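Long-range contact in cell division control protein Cdc48 (Mycobacterium smegmatis, PDB 5E7P), which probably binds and hydrolyses ATP as a tandem AAA-type ATPase of the Cdc48 family: residues Gly388-Ala396 with Ser541-Ala549. Residues are numbered along the deposited sequence; the frame is centred on the assembly and turned at random.
Sequences GLSLPDATA and SSGRLSVHA
Arg544 and Asp393 form a salt bridge at the interface of the two tandem AAA ATPase modules. It joins the linker between strand 385-388, the outermost strand of the first module's sheet, and helix 394-404 to the loop leading into edge strand 546-551 of the second. Along Arg544, CB lies 3.3 Å from Asp393 OD2, CG passes that oxygen at longer range, CD stays against it, and the bend at chi3 (-67°) brings the NE edge of the guanidinium to it. NE then donates to Asp393 OD2 at 2.6 Å, from the syn side but tilted out of the carboxylate plane, while OD2 stays close to the guanidinium plane. CZ also faces OD2, whereas NH1 makes only a weak bond to Asp393 OD1 at 3.4 Å. The pairing is therefore one-sided, consistent with planes 44° apart. Asp393 is also the N-cap of helix 394-404: its OD1 accepts from Ala396 N at 2.8 Å, so the carboxylate serves both the helix start and the arginine.

The backbones are linked as well. Arg544 N donates to Leu391 O over 3.0 Å, and Gly543 CA approaches the same oxygen in a CA-H...O contact. Gly543 CA also lies 4.0 Å from Asp393 CA. Farther along, Ser390 carries its hydroxyl anti to the backbone N (chi1 171°), where OG accepts a fairly straight bond from Leu545 N at 2.9 Å.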
# COMPACT_ATOMS: atom_id res chain seq x y z
N GLY A 388 9.05 11.96 -0.76
CA GLY A 388 8.23 10.88 -0.26
C GLY A 388 7.05 11.37 0.57
O GLY A 388 7.24 12.08 1.56
N LEU A 389 5.84 10.98 0.18
CA LEU A 389 4.64 11.35 0.91
C LEU A 389 4.32 10.32 2.00
O LEU A 389 4.82 9.20 1.97
CB LEU A 389 3.45 11.51 -0.04
CG LEU A 389 3.17 12.93 -0.55
CD1 LEU A 389 4.44 13.58 -1.07
CD2 LEU A 389 2.09 12.93 -1.61
N SER A 390 3.48 10.72 2.94
CA SER A 390 3.16 9.88 4.09
C SER A 390 1.66 9.61 4.23
O SER A 390 0.84 10.40 3.77
CB SER A 390 3.69 10.53 5.37
OG SER A 390 3.22 9.85 6.51
N LEU A 391 1.32 8.49 4.87
CA LEU A 391 -0.06 8.18 5.23
C LEU A 391 -0.59 9.24 6.19
O LEU A 391 0.16 9.75 7.02
CB LEU A 391 -0.16 6.81 5.91
CG LEU A 391 0.11 5.51 5.15
CD1 LEU A 391 0.21 4.36 6.13
CD2 LEU A 391 -0.98 5.24 4.13
N PRO A 392 -1.88 9.57 6.07
CA PRO A 392 -2.51 10.50 7.01
C PRO A 392 -2.71 9.87 8.38
O PRO A 392 -3.21 8.74 8.46
CB PRO A 392 -3.86 10.78 6.35
CG PRO A 392 -4.15 9.57 5.53
CD PRO A 392 -2.82 9.11 5.02
N ASP A 393 -2.34 10.57 9.44
CA ASP A 393 -2.69 10.12 10.79
C ASP A 393 -4.17 10.41 11.05
O ASP A 393 -4.85 10.95 10.18
CB ASP A 393 -1.79 10.74 11.86
CG ASP A 393 -1.84 12.26 11.88
OD1 ASP A 393 -2.76 12.87 11.28
OD2 ASP A 393 -0.94 12.86 12.51
N ALA A 394 -4.65 10.05 12.24
CA ALA A 394 -6.06 10.23 12.58
C ALA A 394 -6.52 11.68 12.38
O ALA A 394 -7.62 11.92 11.87
CB ALA A 394 -6.32 9.77 14.01
N THR A 395 -5.69 12.63 12.77
CA THR A 395 -6.01 14.05 12.60
C THR A 395 -6.12 14.41 11.12
O THR A 395 -7.09 15.04 10.70
CB THR A 395 -4.94 14.95 13.25
OG1 THR A 395 -4.79 14.59 14.63
CG2 THR A 395 -5.36 16.40 13.15
N ALA A 396 -5.12 14.01 10.35
CA ALA A 396 -5.11 14.26 8.91
C ALA A 396 -6.30 13.60 8.22
O ALA A 396 -6.88 14.16 7.28
CB ALA A 396 -3.81 13.79 8.30
N SER A 541 2.95 2.64 10.38
CA SER A 541 1.62 2.91 9.84
C SER A 541 0.92 3.98 10.65
O SER A 541 -0.27 4.22 10.48
CB SER A 541 0.77 1.64 9.86
OG SER A 541 1.41 0.60 9.13
N SER A 542 1.68 4.63 11.54
CA SER A 542 1.13 5.64 12.43
C SER A 542 0.58 6.86 11.70
O SER A 542 -0.44 7.42 12.10
CB SER A 542 2.20 6.08 13.43
OG SER A 542 2.73 4.98 14.14
N GLY A 543 1.26 7.27 10.63
CA GLY A 543 0.88 8.46 9.88
C GLY A 543 1.80 9.62 10.22
O GLY A 543 2.62 9.50 11.13
N ARG A 544 1.65 10.72 9.49
CA ARG A 544 2.45 11.94 9.70
C ARG A 544 3.94 11.62 9.82
O ARG A 544 4.65 12.16 10.67
CB ARG A 544 1.95 12.72 10.92
CG ARG A 544 2.40 14.18 10.97
CD ARG A 544 1.69 14.94 12.09
NE ARG A 544 0.26 15.07 11.83
CZ ARG A 544 -0.29 16.05 11.11
NH1 ARG A 544 -1.60 16.09 10.94
NH2 ARG A 544 0.48 16.98 10.57
N LEU A 545 4.40 10.72 8.97
CA LEU A 545 5.74 10.19 9.05
C LEU A 545 6.02 9.41 7.77
O LEU A 545 5.47 8.34 7.57
CB LEU A 545 5.85 9.26 10.26
CG LEU A 545 7.06 8.32 10.30
CD1 LEU A 545 8.34 9.12 10.39
CD2 LEU A 545 6.94 7.33 11.45
N SER A 546 6.85 9.96 6.89
CA SER A 546 7.15 9.28 5.64
C SER A 546 8.10 8.11 5.88
O SER A 546 9.11 8.25 6.57
CB SER A 546 7.71 10.26 4.60
OG SER A 546 8.87 10.92 5.08
N VAL A 547 7.77 6.96 5.31
CA VAL A 547 8.57 5.75 5.51
C VAL A 547 9.37 5.42 4.26
O VAL A 547 8.84 5.41 3.15
CB VAL A 547 7.69 4.55 5.90
CG1 VAL A 547 8.54 3.29 6.07
CG2 VAL A 547 6.91 4.87 7.17
N HIS A 548 10.66 5.14 4.45
CA HIS A 548 11.56 4.83 3.35
C HIS A 548 12.33 3.57 3.72
O HIS A 548 13.28 3.61 4.50
CB HIS A 548 12.51 6.01 3.11
CG HIS A 548 11.83 7.34 3.12
ND1 HIS A 548 11.32 7.92 1.97
CD2 HIS A 548 11.55 8.20 4.13
CE1 HIS A 548 10.77 9.08 2.28
NE2 HIS A 548 10.89 9.27 3.58
N ALA A 549 11.89 2.44 3.16
CA ALA A 549 12.37 1.13 3.60
C ALA A 549 12.97 0.30 2.48
O ALA A 549 12.46 0.28 1.36
CB ALA A 549 11.25 0.37 4.26
O HOH W 1 7.31 8.09 1.52